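Local coordinates for protein beta-fructofuranosidase (Bifidobacterium adolescentis, PDB 6NOB) that probably hydrolyses terminal beta-D-fructofuranoside residues, as in sucrose, as a member of glycoside hydrolase family 32, at residues D84-G89 with T172-F177; C136-R141 with A199-E204; R166-W171 with R447-G452; S473-L478 with K488-V493. One frame throughout, in Å; residues are numbered along the deposited sequence.

Interaction 1: residues D84-G89 with T172-F177; sequences DLLDNG and THLPVF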
# COMPACT_ATOMS: atom_id res chain seq x y z
N ASP A 84 5.55 -12.35 -24.54
CA ASP A 84 4.71 -11.21 -24.15
C ASP A 84 4.33 -11.31 -22.67
O ASP A 84 3.16 -11.36 -22.29
CB ASP A 84 3.47 -11.13 -25.04
CG ASP A 84 3.82 -10.99 -26.51
OD1 ASP A 84 4.60 -10.08 -26.86
OD2 ASP A 84 3.34 -11.81 -27.32
N LEU A 85 5.37 -11.33 -21.83
CA LEU A 85 5.17 -11.48 -20.39
C LEU A 85 4.32 -10.34 -19.82
O LEU A 85 3.53 -10.56 -18.90
CB LEU A 85 6.53 -11.54 -19.69
CG LEU A 85 6.60 -12.04 -18.25
CD1 LEU A 85 5.79 -13.31 -18.07
CD2 LEU A 85 8.05 -12.27 -17.87
N LEU A 86 4.47 -9.13 -20.36
CA LEU A 86 3.71 -7.99 -19.86
C LEU A 86 2.21 -8.17 -20.07
O LEU A 86 1.41 -7.63 -19.29
CB LEU A 86 4.16 -6.71 -20.56
CG LEU A 86 5.32 -5.93 -19.96
CD1 LEU A 86 5.60 -4.73 -20.84
CD2 LEU A 86 4.99 -5.49 -18.54
N ASP A 87 1.81 -8.90 -21.11
CA ASP A 87 0.40 -9.10 -21.40
C ASP A 87 -0.15 -10.39 -20.80
O ASP A 87 -1.31 -10.42 -20.37
CB ASP A 87 0.16 -9.11 -22.91
CG ASP A 87 0.55 -7.79 -23.56
OD1 ASP A 87 0.18 -6.72 -23.02
OD2 ASP A 87 1.22 -7.83 -24.62
N ASN A 88 0.65 -11.45 -20.76
CA ASN A 88 0.19 -12.72 -20.23
C ASN A 88 0.45 -12.86 -18.74
O ASN A 88 -0.36 -13.48 -18.03
CB ASN A 88 0.86 -13.88 -20.96
CG ASN A 88 0.49 -13.92 -22.42
OD1 ASN A 88 -0.64 -14.24 -22.78
ND2 ASN A 88 1.44 -13.58 -23.28
N GLY A 89 1.55 -12.31 -18.25
CA GLY A 89 1.90 -12.42 -16.85
C GLY A 89 2.36 -13.82 -16.48
O GLY A 89 2.45 -14.73 -17.31
N THR A 172 -2.44 -7.71 -13.96
CA THR A 172 -1.72 -8.87 -14.47
C THR A 172 -0.43 -9.04 -13.67
O THR A 172 0.35 -8.10 -13.54
CB THR A 172 -1.39 -8.68 -15.96
OG1 THR A 172 -2.60 -8.70 -16.73
CG2 THR A 172 -0.47 -9.79 -16.45
N HIS A 173 -0.23 -10.24 -13.12
CA HIS A 173 0.88 -10.50 -12.22
C HIS A 173 2.18 -10.70 -12.99
O HIS A 173 2.22 -11.40 -14.00
CB HIS A 173 0.60 -11.72 -11.36
CG HIS A 173 -0.52 -11.54 -10.39
ND1 HIS A 173 -0.37 -10.87 -9.20
CD2 HIS A 173 -1.81 -11.95 -10.43
CE1 HIS A 173 -1.52 -10.87 -8.54
NE2 HIS A 173 -2.41 -11.52 -9.27
N LEU A 174 3.26 -10.11 -12.48
CA LEU A 174 4.58 -10.17 -13.10
C LEU A 174 5.56 -10.87 -12.16
O LEU A 174 5.21 -11.14 -11.00
CB LEU A 174 5.05 -8.75 -13.45
CG LEU A 174 4.28 -8.13 -14.62
CD1 LEU A 174 4.81 -6.74 -14.93
CD2 LEU A 174 4.35 -9.03 -15.85
N PRO A 175 6.78 -11.20 -12.59
CA PRO A 175 7.73 -11.85 -11.68
C PRO A 175 8.18 -10.93 -10.55
O PRO A 175 8.09 -9.70 -10.64
CB PRO A 175 8.91 -12.21 -12.59
CG PRO A 175 8.34 -12.24 -13.95
CD PRO A 175 7.30 -11.17 -13.97
N VAL A 176 8.67 -11.56 -9.48
CA VAL A 176 9.22 -10.81 -8.35
C VAL A 176 10.35 -9.92 -8.85
O VAL A 176 11.23 -10.36 -9.60
CB VAL A 176 9.69 -11.77 -7.25
CG1 VAL A 176 10.56 -11.05 -6.24
CG2 VAL A 176 8.49 -12.41 -6.57
N PHE A 177 10.33 -8.66 -8.43
CA PHE A 177 11.16 -7.61 -9.01
C PHE A 177 12.46 -7.38 -8.25
O PHE A 177 13.54 -7.43 -8.84
CB PHE A 177 10.35 -6.31 -9.10
CG PHE A 177 11.05 -5.22 -9.83
CD1 PHE A 177 11.23 -5.29 -11.20
CD2 PHE A 177 11.53 -4.11 -9.15
CE1 PHE A 177 11.88 -4.29 -11.88
CE2 PHE A 177 12.17 -3.09 -9.83
CZ PHE A 177 12.35 -3.18 -11.20

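Interaction 2: residues C136-R141 with A199-E204; sequences CQFQGR and AVTVDE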
# COMPACT_ATOMS: atom_id res chain seq x y z
N CYS A 136 3.71 4.37 -11.40
CA CYS A 136 3.96 5.15 -12.60
C CYS A 136 3.10 4.62 -13.74
O CYS A 136 2.56 3.51 -13.67
CB CYS A 136 5.45 5.12 -12.99
SG CYS A 136 6.10 3.51 -13.44
N GLN A 137 2.94 5.45 -14.76
CA GLN A 137 2.46 5.01 -16.06
C GLN A 137 3.68 4.90 -16.97
O GLN A 137 4.44 5.86 -17.10
CB GLN A 137 1.44 5.98 -16.65
CG GLN A 137 0.74 5.45 -17.89
CD GLN A 137 -0.51 6.21 -18.25
OE1 GLN A 137 -0.65 7.40 -17.92
NE2 GLN A 137 -1.44 5.55 -18.92
N PHE A 138 3.88 3.72 -17.56
CA PHE A 138 5.07 3.45 -18.36
C PHE A 138 4.66 2.74 -19.63
O PHE A 138 4.13 1.62 -19.58
CB PHE A 138 6.07 2.62 -17.56
CG PHE A 138 7.31 2.27 -18.33
CD1 PHE A 138 8.19 3.26 -18.73
CD2 PHE A 138 7.60 0.96 -18.65
CE1 PHE A 138 9.33 2.95 -19.44
CE2 PHE A 138 8.74 0.63 -19.36
CZ PHE A 138 9.61 1.63 -19.76
N GLN A 139 4.92 3.38 -20.77
CA GLN A 139 4.67 2.80 -22.09
C GLN A 139 3.25 2.24 -22.19
O GLN A 139 3.03 1.10 -22.60
CB GLN A 139 5.71 1.73 -22.42
CG GLN A 139 7.08 2.30 -22.79
CD GLN A 139 8.17 1.25 -22.86
OE1 GLN A 139 7.92 0.06 -22.69
NE2 GLN A 139 9.40 1.69 -23.12
N GLY A 140 2.28 3.06 -21.79
CA GLY A 140 0.88 2.73 -21.92
C GLY A 140 0.28 1.92 -20.78
O GLY A 140 -0.94 1.70 -20.78
N ARG A 141 1.08 1.47 -19.82
CA ARG A 141 0.59 0.63 -18.75
C ARG A 141 0.83 1.28 -17.39
O ARG A 141 1.80 2.02 -17.20
CB ARG A 141 1.26 -0.75 -18.77
CG ARG A 141 1.07 -1.52 -20.06
CD ARG A 141 1.91 -2.79 -20.05
NE ARG A 141 2.34 -3.18 -21.38
CZ ARG A 141 1.77 -4.15 -22.10
NH1 ARG A 141 2.23 -4.44 -23.31
NH2 ARG A 141 0.74 -4.82 -21.60
N ALA A 199 9.04 5.79 -8.32
CA ALA A 199 9.41 5.58 -9.71
C ALA A 199 9.44 6.89 -10.48
O ALA A 199 8.59 7.76 -10.29
CB ALA A 199 8.43 4.62 -10.40
N VAL A 200 10.43 7.02 -11.36
CA VAL A 200 10.53 8.14 -12.29
C VAL A 200 10.78 7.57 -13.68
O VAL A 200 11.80 6.90 -13.90
CB VAL A 200 11.64 9.13 -11.91
CG1 VAL A 200 11.67 10.29 -12.90
CG2 VAL A 200 11.43 9.65 -10.50
N THR A 201 9.86 7.83 -14.61
CA THR A 201 10.03 7.38 -15.99
C THR A 201 11.02 8.29 -16.71
O THR A 201 10.87 9.52 -16.69
CB THR A 201 8.69 7.35 -16.73
OG1 THR A 201 8.14 8.68 -16.80
CG2 THR A 201 7.70 6.43 -16.02
N VAL A 202 12.03 7.70 -17.34
CA VAL A 202 13.12 8.44 -17.97
C VAL A 202 13.33 7.93 -19.39
O VAL A 202 12.86 6.86 -19.77
CB VAL A 202 14.43 8.33 -17.16
CG1 VAL A 202 14.26 8.93 -15.77
CG2 VAL A 202 14.88 6.88 -17.07
N ASP A 203 14.06 8.72 -20.17
CA ASP A 203 14.49 8.29 -21.50
C ASP A 203 15.82 7.55 -21.38
O ASP A 203 16.27 7.21 -20.28
CB ASP A 203 14.55 9.49 -22.46
CG ASP A 203 15.63 10.51 -22.09
OD1 ASP A 203 16.43 10.27 -21.16
OD2 ASP A 203 15.68 11.57 -22.75
N GLU A 204 16.47 7.28 -22.51
CA GLU A 204 17.69 6.48 -22.50
C GLU A 204 18.88 7.22 -21.90
O GLU A 204 19.89 6.58 -21.57
CB GLU A 204 18.02 5.99 -23.91
CG GLU A 204 18.73 7.01 -24.79
CD GLU A 204 17.77 7.81 -25.66
OE1 GLU A 204 16.59 7.95 -25.28
OE2 GLU A 204 18.20 8.29 -26.73

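Interaction 3: residues R166-W171 with R447-G452; sequences RDLVHW and RRIVFG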
# COMPACT_ATOMS: atom_id res chain seq x y z
N ARG A 166 -3.84 -2.02 -17.49
CA ARG A 166 -4.23 -1.04 -18.50
C ARG A 166 -5.37 -0.14 -18.05
O ARG A 166 -5.70 0.81 -18.77
CB ARG A 166 -4.64 -1.75 -19.80
CG ARG A 166 -3.53 -2.57 -20.46
CD ARG A 166 -3.95 -3.05 -21.84
NE ARG A 166 -2.84 -3.57 -22.62
CZ ARG A 166 -1.90 -2.83 -23.20
NH1 ARG A 166 -1.93 -1.50 -23.08
NH2 ARG A 166 -0.92 -3.40 -23.89
N ASP A 167 -5.99 -0.40 -16.89
CA ASP A 167 -7.13 0.39 -16.47
C ASP A 167 -7.14 0.72 -14.98
O ASP A 167 -8.14 1.24 -14.49
CB ASP A 167 -8.44 -0.33 -16.85
CG ASP A 167 -8.59 -1.68 -16.17
OD1 ASP A 167 -7.73 -2.06 -15.34
OD2 ASP A 167 -9.58 -2.39 -16.48
N LEU A 168 -6.06 0.41 -14.25
CA LEU A 168 -5.93 0.65 -12.81
C LEU A 168 -6.92 -0.19 -11.99
O LEU A 168 -6.99 -0.03 -10.77
CB LEU A 168 -6.12 2.13 -12.48
CG LEU A 168 -5.01 3.09 -12.88
CD1 LEU A 168 -5.54 4.52 -12.92
CD2 LEU A 168 -3.84 2.97 -11.92
N VAL A 169 -7.66 -1.07 -12.65
CA VAL A 169 -8.67 -1.91 -11.99
C VAL A 169 -8.30 -3.39 -12.08
O VAL A 169 -8.29 -4.09 -11.07
CB VAL A 169 -10.08 -1.65 -12.57
CG1 VAL A 169 -11.07 -2.65 -12.01
CG2 VAL A 169 -10.52 -0.22 -12.28
N HIS A 170 -8.01 -3.88 -13.29
CA HIS A 170 -7.65 -5.27 -13.51
C HIS A 170 -6.13 -5.39 -13.61
O HIS A 170 -5.50 -4.63 -14.34
CB HIS A 170 -8.30 -5.81 -14.79
CG HIS A 170 -9.79 -5.66 -14.83
ND1 HIS A 170 -10.41 -4.57 -15.38
CD2 HIS A 170 -10.77 -6.48 -14.38
CE1 HIS A 170 -11.72 -4.71 -15.28
NE2 HIS A 170 -11.97 -5.86 -14.67
N TRP A 171 -5.56 -6.37 -12.91
CA TRP A 171 -4.12 -6.47 -12.75
C TRP A 171 -3.59 -7.79 -13.30
O TRP A 171 -4.22 -8.84 -13.15
CB TRP A 171 -3.74 -6.32 -11.28
CG TRP A 171 -4.06 -4.94 -10.80
CD1 TRP A 171 -5.20 -4.54 -10.17
CD2 TRP A 171 -3.26 -3.77 -10.98
NE1 TRP A 171 -5.15 -3.19 -9.92
CE2 TRP A 171 -3.97 -2.69 -10.41
CE3 TRP A 171 -2.01 -3.53 -11.55
CZ2 TRP A 171 -3.46 -1.39 -10.39
CZ3 TRP A 171 -1.51 -2.24 -11.53
CH2 TRP A 171 -2.23 -1.19 -10.96
N ARG A 447 -3.30 13.48 -14.18
CA ARG A 447 -4.10 13.05 -13.04
C ARG A 447 -3.19 12.64 -11.89
O ARG A 447 -2.24 11.87 -12.08
CB ARG A 447 -4.99 11.88 -13.43
CG ARG A 447 -6.40 12.24 -13.84
CD ARG A 447 -7.28 11.00 -13.85
NE ARG A 447 -6.58 9.84 -14.38
CZ ARG A 447 -7.14 8.64 -14.54
NH1 ARG A 447 -8.41 8.45 -14.22
NH2 ARG A 447 -6.43 7.63 -15.03
N ARG A 448 -3.48 13.14 -10.69
CA ARG A 448 -2.78 12.74 -9.48
C ARG A 448 -3.55 11.58 -8.85
O ARG A 448 -4.68 11.75 -8.40
CB ARG A 448 -2.65 13.91 -8.51
CG ARG A 448 -2.04 13.56 -7.16
CD ARG A 448 -0.66 12.95 -7.30
NE ARG A 448 0.27 13.80 -8.04
CZ ARG A 448 1.58 13.56 -8.15
NH1 ARG A 448 2.35 14.38 -8.85
NH2 ARG A 448 2.10 12.49 -7.58
N ILE A 449 -2.92 10.40 -8.83
CA ILE A 449 -3.57 9.16 -8.39
C ILE A 449 -2.77 8.58 -7.23
O ILE A 449 -1.54 8.51 -7.30
CB ILE A 449 -3.67 8.15 -9.54
CG1 ILE A 449 -4.37 8.79 -10.75
CG2 ILE A 449 -4.40 6.89 -9.09
CD1 ILE A 449 -4.19 8.02 -12.04
N VAL A 450 -3.47 8.15 -6.19
CA VAL A 450 -2.85 7.64 -4.97
C VAL A 450 -3.36 6.23 -4.69
O VAL A 450 -4.55 5.94 -4.86
CB VAL A 450 -3.10 8.57 -3.77
CG1 VAL A 450 -4.59 8.80 -3.57
CG2 VAL A 450 -2.46 8.02 -2.50
N PHE A 451 -2.44 5.35 -4.28
CA PHE A 451 -2.76 4.03 -3.76
C PHE A 451 -2.40 3.96 -2.28
O PHE A 451 -1.47 4.62 -1.82
CB PHE A 451 -2.00 2.93 -4.50
CG PHE A 451 -2.63 2.50 -5.79
CD1 PHE A 451 -3.66 1.58 -5.80
CD2 PHE A 451 -2.17 3.00 -7.00
CE1 PHE A 451 -4.23 1.17 -6.99
CE2 PHE A 451 -2.74 2.59 -8.19
CZ PHE A 451 -3.77 1.68 -8.19
N GLY A 452 -3.14 3.13 -1.55
CA GLY A 452 -2.83 2.86 -0.16
C GLY A 452 -2.91 1.37 0.12
O GLY A 452 -3.53 0.61 -0.62

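Interaction 4: residues S473-L478 with K488-V493; sequences SLPREL and KPVSEV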
# COMPACT_ATOMS: atom_id res chain seq x y z
N SER A 473 -5.90 -0.27 -1.62
CA SER A 473 -7.11 0.50 -1.78
C SER A 473 -7.51 0.55 -3.26
O SER A 473 -6.76 0.17 -4.15
CB SER A 473 -6.91 1.91 -1.22
OG SER A 473 -6.08 2.67 -2.08
N LEU A 474 -8.74 1.00 -3.50
CA LEU A 474 -9.05 1.33 -4.88
C LEU A 474 -8.41 2.67 -5.24
O LEU A 474 -8.38 3.58 -4.40
CB LEU A 474 -10.56 1.39 -5.10
CG LEU A 474 -11.30 0.04 -5.02
CD1 LEU A 474 -12.81 0.23 -5.00
CD2 LEU A 474 -10.89 -0.87 -6.18
N PRO A 475 -7.86 2.81 -6.44
CA PRO A 475 -7.09 4.03 -6.77
C PRO A 475 -7.95 5.28 -6.68
O PRO A 475 -9.06 5.34 -7.23
CB PRO A 475 -6.60 3.77 -8.20
CG PRO A 475 -7.48 2.69 -8.73
CD PRO A 475 -7.87 1.85 -7.55
N ARG A 476 -7.44 6.29 -5.98
CA ARG A 476 -8.15 7.54 -5.75
C ARG A 476 -7.48 8.68 -6.50
O ARG A 476 -6.25 8.78 -6.55
CB ARG A 476 -8.21 7.86 -4.26
CG ARG A 476 -8.98 6.83 -3.44
CD ARG A 476 -8.85 7.08 -1.95
NE ARG A 476 -9.34 5.94 -1.18
CZ ARG A 476 -9.36 5.89 0.15
NH1 ARG A 476 -8.93 6.92 0.86
NH2 ARG A 476 -9.82 4.81 0.77
N GLU A 477 -8.30 9.55 -7.09
CA GLU A 477 -7.82 10.76 -7.72
C GLU A 477 -7.83 11.89 -6.70
O GLU A 477 -8.75 12.00 -5.88
CB GLU A 477 -8.69 11.14 -8.92
CG GLU A 477 -8.21 12.36 -9.69
CD GLU A 477 -9.14 12.75 -10.83
OE1 GLU A 477 -9.97 11.90 -11.23
OE2 GLU A 477 -9.04 13.89 -11.33
N LEU A 478 -6.80 12.73 -6.74
CA LEU A 478 -6.62 13.80 -5.77
C LEU A 478 -6.83 15.16 -6.41
O LEU A 478 -6.37 15.41 -7.53
CB LEU A 478 -5.22 13.73 -5.15
CG LEU A 478 -4.90 12.46 -4.36
CD1 LEU A 478 -3.54 12.58 -3.70
CD2 LEU A 478 -5.98 12.19 -3.33
N LYS A 488 -11.24 10.75 -4.39
CA LYS A 488 -12.40 10.12 -5.00
C LYS A 488 -11.88 9.04 -5.91
O LYS A 488 -10.81 9.20 -6.51
CB LYS A 488 -13.20 11.17 -5.79
CG LYS A 488 -14.63 10.79 -6.16
CD LYS A 488 -15.24 11.88 -7.04
CE LYS A 488 -16.76 11.84 -7.04
NZ LYS A 488 -17.30 10.79 -7.96
N PRO A 489 -12.57 7.90 -6.04
CA PRO A 489 -12.10 6.84 -6.94
C PRO A 489 -11.96 7.35 -8.37
O PRO A 489 -12.76 8.17 -8.83
CB PRO A 489 -13.17 5.76 -6.82
CG PRO A 489 -13.78 5.99 -5.49
CD PRO A 489 -13.76 7.47 -5.28
N VAL A 490 -10.92 6.88 -9.05
CA VAL A 490 -10.71 7.30 -10.43
C VAL A 490 -11.87 6.82 -11.29
O VAL A 490 -12.60 5.88 -10.95
CB VAL A 490 -9.37 6.78 -10.97
CG1 VAL A 490 -8.22 7.30 -10.13
CG2 VAL A 490 -9.36 5.26 -10.99
N SER A 491 -12.05 7.49 -12.43
CA SER A 491 -13.19 7.19 -13.30
C SER A 491 -13.21 5.73 -13.71
O SER A 491 -14.30 5.15 -13.86
CB SER A 491 -13.15 8.10 -14.53
OG SER A 491 -12.13 7.72 -15.43
N GLU A 492 -12.05 5.10 -13.86
CA GLU A 492 -12.01 3.70 -14.28
C GLU A 492 -12.64 2.78 -13.24
O GLU A 492 -13.23 1.76 -13.61
CB GLU A 492 -10.57 3.28 -14.55
CG GLU A 492 -9.92 3.99 -15.72
CD GLU A 492 -9.19 5.25 -15.31
OE1 GLU A 492 -9.48 5.78 -14.22
OE2 GLU A 492 -8.31 5.70 -16.08
N VAL A 493 -12.53 3.12 -11.95
CA VAL A 493 -13.16 2.30 -10.92
C VAL A 493 -14.67 2.26 -11.12
O VAL A 493 -15.29 1.19 -11.10
CB VAL A 493 -12.79 2.83 -9.52
CG1 VAL A 493 -13.80 2.36 -8.48
CG2 VAL A 493 -11.38 2.38 -9.14
O HOH W 1 -12.53 10.97 -10.02
O HOH W 2 -10.51 10.04 -12.78

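Interaction 1: residues D84-G89 with T172-F177
Gly89 packs onto the backbone of His173, its CA only 3.0 Å from His173 O, just where the chain leaves the short helix 85-88. A side chain here would clash with Thr172 and the His173 carbonyl, and the positive phi of 72° also favours glycine. Thr172 packs its methyl against the same end of the helix: CG2, anti to the backbone N, lies 3.6 Å from Gly89 CA. Leu174 fills the next space with both branches. CD2 rests 3.5 Å from the carbonyl oxygen of Leu85, while CD1 meets Leu86 CD2 at 3.8 Å. Leu85 in turn reaches tip to tip toward the Pro175 ring, CD2 to CG 3.9 Å.

The other side of the helix is looser and polar. Asp84 and Asn88 are exposed, and Asn88 ND2 folds back to Asp84 O at 3.0 Å, standing above the carbonyl plane. Asp87 points away from the strand side and forms a salt bridge with Arg141.

With no hydrogen bond between the segments, shape joins helix 85-88 to strand 172-173, at the end of the sheet beyond strand 159-165: branched leucines and a rigid proline ring suit the buried side, carboxylates and an amide the wet one.

Interaction 2: residues C136-R141 with A199-E204
Thr201 supplies the methyl group on which three residues of strand 136-138 converge. Its CG2 lies 4.0 Å from Cys136 CB and 4.2 Å from Phe138 CD1, the phenylalanine and threonine side chains sliding past each other in opposite directions. Cys136 also meets Ala199, CB to CB at 4.0 Å, and its SG is as near to that methyl. Small residues suit this place, where both side chains point toward the opposing segment between two strands that run roughly parallel, 26° apart in direction, with axes 7.5 Å apart at closest. Within its own segment Phe138 is covered by Gln139, whose CG lies over the centre of the ring, 3.9 Å above the plane.

A second kind of contact is methyl against carbonyl: Thr201 CG2 sits 3.5 Å from Gln137 O. With chi1 62° Thr201 OG1 lies between the backbone N and the carbonyl carbon and bonds to Val209 O, while CG2 turns toward strand 136-138.

Backbone hydrogen bonds within 136-141 shape its turn. Phe138 to Arg141 form a type I' turn, closed by Arg141 N to Phe138 O at 3.1 Å, with Phe138 N to Arg141 O completing the pair. Gly140 adopts backbone angles that would jam a CB against the preceding carbonyl.

In the five-bladed beta-propeller known for family 32, strands 127-138 and 190-202 would be the opening strands of successive blades. Ile217 of strand 216-227 touches Cys136, Phe138 and Ala199 alike, while strand 141-149 flanks Cys136 and Gln137 within their own blade.

Interaction 3: residues R166-W171 with R447-G452
Leu168 divides its two methyls between three side chains of the strand 448-452 region. CD1 faces Ile449 tip to tip, 3.9 Å from the isoleucine CD1, and also passes Arg447, whose NH2 lies 3.9 Å away as the two side chains slide by in opposite senses. CD2 goes to the ring of Phe451, approaching at the edge, near the ring plane, with CE2 at 3.9 Å; the leucine and phenylalanine cross obliquely. Trp171 and Phe451 also reach for each other tip to tip: Trp171 CZ2 is 3.8 Å from Phe451 CZ, which lies near the plane of the indole at its edge, so the rings do not stack. An alanine in place of Leu168 would probably open a gap between Ile449 CD1 and the Phe451 edge and take away the methyl that lies beside Arg447 NH2.

Behind Leu168 the loop is tied by Asp167. Its OD1 accepts Val169 N from above the carboxylate plane, an Asx turn, and also His170 N at 2.8 Å, three residues on, an Asx motif. OD2 offers its syn lone pair to His170 ND1 at 2.6 Å, in the imidazole plane.

The chemistry is thus apolar where loop 166-171, between strands 159-165 and 172-173, meets strand 448-454 in the propeller expected for family 32; the one charged group there, Arg447, forms salt bridges to Asp443 and Glu492, which would largely offset its charge.

Interaction 4: residues S473-L478 with K488-V493
Glu477 and Lys488 form a hydrogen-bonded antiparallel pair: Glu477 N donates to Lys488 O at 2.6 Å, nearly along the C=O axis, and Lys488 N returns a longer bond of 3.2 Å to Glu477 O. One step on, Val490 N donates to Pro475 O at 3.0 Å. Both prolines fit this ladder, since Pro475 contributes only its carbonyl and Pro489 lies in the non-hydrogen-bonded pair with Arg476.

These bonds hold together the open end of the beta hairpin of strands 468-481 and 484-489, at the edge of a sheet that continues through strand 448-454; Val490 then takes the N-cap position of helix 491-497.

Apolar contacts fill the corner where strand becomes helix. Val490 CG2 meets Pro475 CG at 3.9 Å, the two side chains crossing at about a right angle, and its CG1 leans on Glu477 CB at 4.1 Å. Val493, one turn later, presses CG2 on Pro475 CD at 3.9 Å. An alanine in place of Val490 would probably leave a gap between Pro475 CG and Glu477 CB.

A water-mediated bond uses the extended Glu477 side chain: its OE1 receives a water, 3.0 Å from OE1, that is shared with Pro489 O, while OE2 bonds to His479.

Overall arrangement
Interactions 3 and 4 are close neighbours, their centres about 7 Å apart. Strands 448-454 and 468-481 pair in one sheet, Gly452 O lying 2.7 Å from Ser473 N, and Leu168 O touches Pro475 CG at 3.4 Å. Interactions 1, 2 and 3, with centres about 14 to 17 Å from one another, meet at a charged cluster: Asp87 pairs with Arg141, and Arg166 NH2 stands 3.2 Å from Arg141 NH2, like charges that the nearby aspartate would partly offset. Family 32 active sites open on the propeller axis. A 1,2-ethanediol, probably from the crystallisation liquor, lies about 4 Å from the His173 side chain in interaction 1; nothing here identifies it with the active site.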